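Local coordinates for protein cortical-lytic enzyme (Bacillus cereus, PDB 4S3J) that acts as an N-acetylglucosaminidase that degrades partially broken-down spore cortex peptidoglycan during germination, at residues D214-F219 and S248-P253. Residues are numbered along the deposited sequence; the frame is centred on the assembly and turned at random.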
ATOM      1  N   ASP A 214      18.492  -2.320  -5.182  1.00 20.31           N
ATOM      2  CA  ASP A 214      17.797  -3.447  -4.561  1.00 19.42           C
ATOM      3  C   ASP A 214      17.312  -4.397  -5.642  1.00 22.09           C
ATOM      4  O   ASP A 214      16.651  -3.975  -6.588  1.00 23.09           O
ATOM      5  CB  ASP A 214      16.598  -2.987  -3.723  1.00 18.84           C
ATOM      6  CG  ASP A 214      15.856  -4.164  -3.073  1.00 21.61           C
ATOM      7  OD1 ASP A 214      16.362  -4.724  -2.075  1.00 20.96           O
ATOM      8  OD2 ASP A 214      14.766  -4.540  -3.552  1.00 20.11           O
ATOM      9  N   ILE A 215      17.655  -5.671  -5.493  1.00 22.68           N
ATOM     10  CA  ILE A 215      17.209  -6.731  -6.382  1.00 19.70           C
ATOM     11  C   ILE A 215      16.048  -7.452  -5.731  1.00 18.61           C
ATOM     12  O   ILE A 215      16.176  -7.975  -4.615  1.00 19.26           O
ATOM     13  CB  ILE A 215      18.346  -7.740  -6.691  1.00 20.68           C
ATOM     14  CG1 ILE A 215      19.475  -7.092  -7.504  1.00 26.50           C
ATOM     15  CG2 ILE A 215      17.824  -8.881  -7.570  1.00 22.43           C
ATOM     16  CD1 ILE A 215      20.281  -6.071  -6.830  1.00 34.41           C
ATOM     17  N   HIS A 216      14.906  -7.433  -6.408  1.00 18.27           N
ATOM     18  CA  HIS A 216      13.667  -7.944  -5.850  1.00 17.91           C
ATOM     19  C   HIS A 216      13.084  -9.106  -6.655  1.00 19.78           C
ATOM     20  O   HIS A 216      12.729  -8.929  -7.813  1.00 20.76           O
ATOM     21  CB  HIS A 216      12.610  -6.843  -5.793  1.00 17.05           C
ATOM     22  CG  HIS A 216      11.347  -7.277  -5.121  1.00 16.68           C
ATOM     23  ND1 HIS A 216      11.145  -7.139  -3.775  1.00 17.34           N
ATOM     24  CD2 HIS A 216      10.240  -7.898  -5.608  1.00 19.99           C
ATOM     25  CE1 HIS A 216       9.961  -7.634  -3.447  1.00 22.65           C
ATOM     26  NE2 HIS A 216       9.402  -8.107  -4.546  1.00 21.52           N
ATOM     27  N   PHE A 217      12.948 -10.271  -6.023  1.00 20.34           N
ATOM     28  CA  PHE A 217      12.323 -11.417  -6.665  1.00 20.19           C
ATOM     29  C   PHE A 217      10.865 -11.566  -6.281  1.00 18.68           C
ATOM     30  O   PHE A 217      10.501 -11.673  -5.086  1.00 21.23           O
ATOM     31  CB  PHE A 217      13.086 -12.695  -6.334  1.00 20.97           C
ATOM     32  CG  PHE A 217      14.467 -12.701  -6.876  1.00 20.58           C
ATOM     33  CD1 PHE A 217      14.688 -12.996  -8.209  1.00 20.01           C
ATOM     34  CD2 PHE A 217      15.551 -12.411  -6.068  1.00 20.82           C
ATOM     35  CE1 PHE A 217      15.951 -12.988  -8.731  1.00 19.88           C
ATOM     36  CE2 PHE A 217      16.834 -12.408  -6.586  1.00 23.08           C
ATOM     37  CZ  PHE A 217      17.032 -12.699  -7.923  1.00 22.44           C
ATOM     38  N   ASP A 218      10.025 -11.465  -7.300  1.00 19.88           N
ATOM     39  CA  ASP A 218       8.622 -11.793  -7.171  1.00 18.68           C
ATOM     40  C   ASP A 218       8.390 -13.092  -7.928  1.00 22.45           C
ATOM     41  O   ASP A 218       7.935 -13.082  -9.071  1.00 20.35           O
ATOM     42  CB  ASP A 218       7.736 -10.677  -7.702  1.00 21.77           C
ATOM     43  CG  ASP A 218       6.260 -10.995  -7.549  1.00 24.54           C
ATOM     44  OD1 ASP A 218       5.932 -11.917  -6.764  1.00 20.46           O
ATOM     45  OD2 ASP A 218       5.433 -10.313  -8.186  1.00 33.92           O
ATOM     46  N   PHE A 219       8.766 -14.198  -7.296  1.00 19.55           N
ATOM     47  CA  PHE A 219       8.523 -15.539  -7.830  1.00 18.81           C
ATOM     48  C   PHE A 219       7.272 -16.098  -7.152  1.00 22.13           C
ATOM     49  O   PHE A 219       7.232 -16.239  -5.912  1.00 23.18           O
ATOM     50  CB  PHE A 219       9.721 -16.475  -7.575  1.00 20.31           C
ATOM     51  CG  PHE A 219      10.937 -16.212  -8.450  1.00 19.51           C
ATOM     52  CD1 PHE A 219      10.904 -15.315  -9.504  1.00 18.22           C
ATOM     53  CD2 PHE A 219      12.118 -16.909  -8.217  1.00 22.80           C
ATOM     54  CE1 PHE A 219      12.019 -15.111 -10.301  1.00 18.43           C
ATOM     55  CE2 PHE A 219      13.230 -16.704  -9.013  1.00 26.86           C
ATOM     56  CZ  PHE A 219      13.174 -15.807 -10.059  1.00 22.18           C
ATOM     57  N   SER A 248      15.594  -8.366  -1.872  1.00 19.08           N
ATOM     58  CA  SER A 248      14.259  -8.467  -1.312  1.00 18.60           C
ATOM     59  C   SER A 248      13.410  -9.458  -2.086  1.00 19.95           C
ATOM     60  O   SER A 248      13.758  -9.842  -3.208  1.00 18.24           O
ATOM     61  CB  SER A 248      13.579  -7.085  -1.283  1.00 19.71           C
ATOM     62  OG  SER A 248      13.467  -6.532  -2.587  1.00 20.50           O
ATOM     63  N   THR A 249      12.317  -9.889  -1.463  1.00 19.69           N
ATOM     64  CA  THR A 249      11.383 -10.831  -2.074  1.00 21.28           C
ATOM     65  C   THR A 249       9.927 -10.509  -1.765  1.00 19.90           C
ATOM     66  O   THR A 249       9.616  -9.851  -0.747  1.00 18.36           O
ATOM     67  CB  THR A 249      11.621 -12.255  -1.584  1.00 20.29           C
ATOM     68  OG1 THR A 249      11.530 -12.263  -0.159  1.00 22.61           O
ATOM     69  CG2 THR A 249      12.992 -12.789  -2.055  1.00 20.07           C
ATOM     70  N   THR A 250       9.045 -11.013  -2.627  1.00 21.17           N
ATOM     71  CA  THR A 250       7.612 -11.008  -2.393  1.00 17.81           C
ATOM     72  C   THR A 250       7.165 -12.295  -1.703  1.00 18.51           C
ATOM     73  O   THR A 250       7.551 -13.395  -2.099  1.00 20.88           O
ATOM     74  CB  THR A 250       6.833 -10.847  -3.726  1.00 21.92           C
ATOM     75  OG1 THR A 250       7.084  -9.544  -4.265  1.00 24.56           O
ATOM     76  CG2 THR A 250       5.331 -11.037  -3.518  1.00 25.62           C
ATOM     77  N   LEU A 251       6.336 -12.149  -0.684  1.00 18.53           N
ATOM     78  CA  LEU A 251       5.746 -13.279   0.035  1.00 17.30           C
ATOM     79  C   LEU A 251       4.219 -13.231  -0.003  1.00 19.20           C
ATOM     80  O   LEU A 251       3.603 -12.183   0.240  1.00 18.72           O
ATOM     81  CB  LEU A 251       6.210 -13.297   1.497  1.00 20.28           C
ATOM     82  CG  LEU A 251       7.675 -13.613   1.803  1.00 18.86           C
ATOM     83  CD1 LEU A 251       7.931 -13.392   3.308  1.00 21.61           C
ATOM     84  CD2 LEU A 251       8.046 -15.018   1.374  1.00 21.22           C
ATOM     85  N   VAL A 252       3.597 -14.374  -0.249  1.00 17.77           N
ATOM     86  CA  VAL A 252       2.160 -14.499  -0.054  1.00 17.36           C
ATOM     87  C   VAL A 252       1.872 -14.372   1.446  1.00 22.08           C
ATOM     88  O   VAL A 252       2.718 -14.722   2.286  1.00 22.00           O
ATOM     89  CB  VAL A 252       1.594 -15.833  -0.593  1.00 22.60           C
ATOM     90  CG1 VAL A 252       1.689 -15.890  -2.115  1.00 22.43           C
ATOM     91  CG2 VAL A 252       2.301 -17.022   0.059  1.00 29.65           C
ATOM     92  N   PRO A 253       0.680 -13.857   1.792  1.00 18.83           N
ATOM     93  CA  PRO A 253       0.280 -13.714   3.194  1.00 18.63           C
ATOM     94  C   PRO A 253      -0.031 -15.068   3.826  1.00 20.81           C
ATOM     95  O   PRO A 253      -0.720 -15.889   3.213  1.00 24.35           O
ATOM     96  CB  PRO A 253      -0.972 -12.842   3.111  1.00 20.45           C
ATOM     97  CG  PRO A 253      -1.540 -13.141   1.781  1.00 22.13           C
ATOM     98  CD  PRO A 253      -0.354 -13.344   0.873  1.00 19.92           C
TER
HETATM   99  O   HOH W   1       9.091 -14.452  -4.247  1.00 22.40           O
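His216 and Ser248 pair on adjacent parallel strands of a glycoside hydrolase family 18 TIM barrel, their side chains on the same face; helix 227-240 joins the strands in the chain. Three backbone hydrogen bonds set the register: Ser248 N to Ile215 O, Phe217 N to Ser248 O, and Thr250 N to Phe217 O. Beyond the last of these the chains are linked by a water, which accepts from Phe219 N and can donate to Thr250 O.

The side-chain polar bonds run in a row through the barrel interior. Ser248 OG donates to the syn lone pair of Asp214 OD2 (2.6 Å) and accepts from His216 ND1 (2.7 Å), a dual role that suits a small hydroxyl. With CG anti to the backbone N (chi1 -175°), the imidazole lies along the neighbouring strand, its far nitrogen NE2 2.7 Å from Thr250 OG1 in a hydrogen bond that either partner could donate. Histidine suits the place because its two nitrogens span hydroxyls two residues apart. Both hydroxyls meet the ring at its edge, in its plane, while Thr249 CA lies over one face. Threonine serves at 250 by giving its hydroxyl to the ring and its carbon side to Asp218, whose OD1 is 3.3 Å from Thr250 CB.

The opposite face is mostly nonpolar. Phe217 and Thr249 lie on the side covered by helix 227-240, where the flat Phe217 ring packs edge-to-face with Phe233; the exception is the Thr249 hydroxyl, bonded to Gln272.

Asp214, gripped at OD1 by Thr246, orients Ser248, which with Thr250 fixes the rotation of His216. The row leads to Asp218, whose carboxylate lies close to that of Glu220, the probable proton donor; the strand is a variant of the family 18 DxxDxDxE signature, with His216 at the place of the middle aspartate.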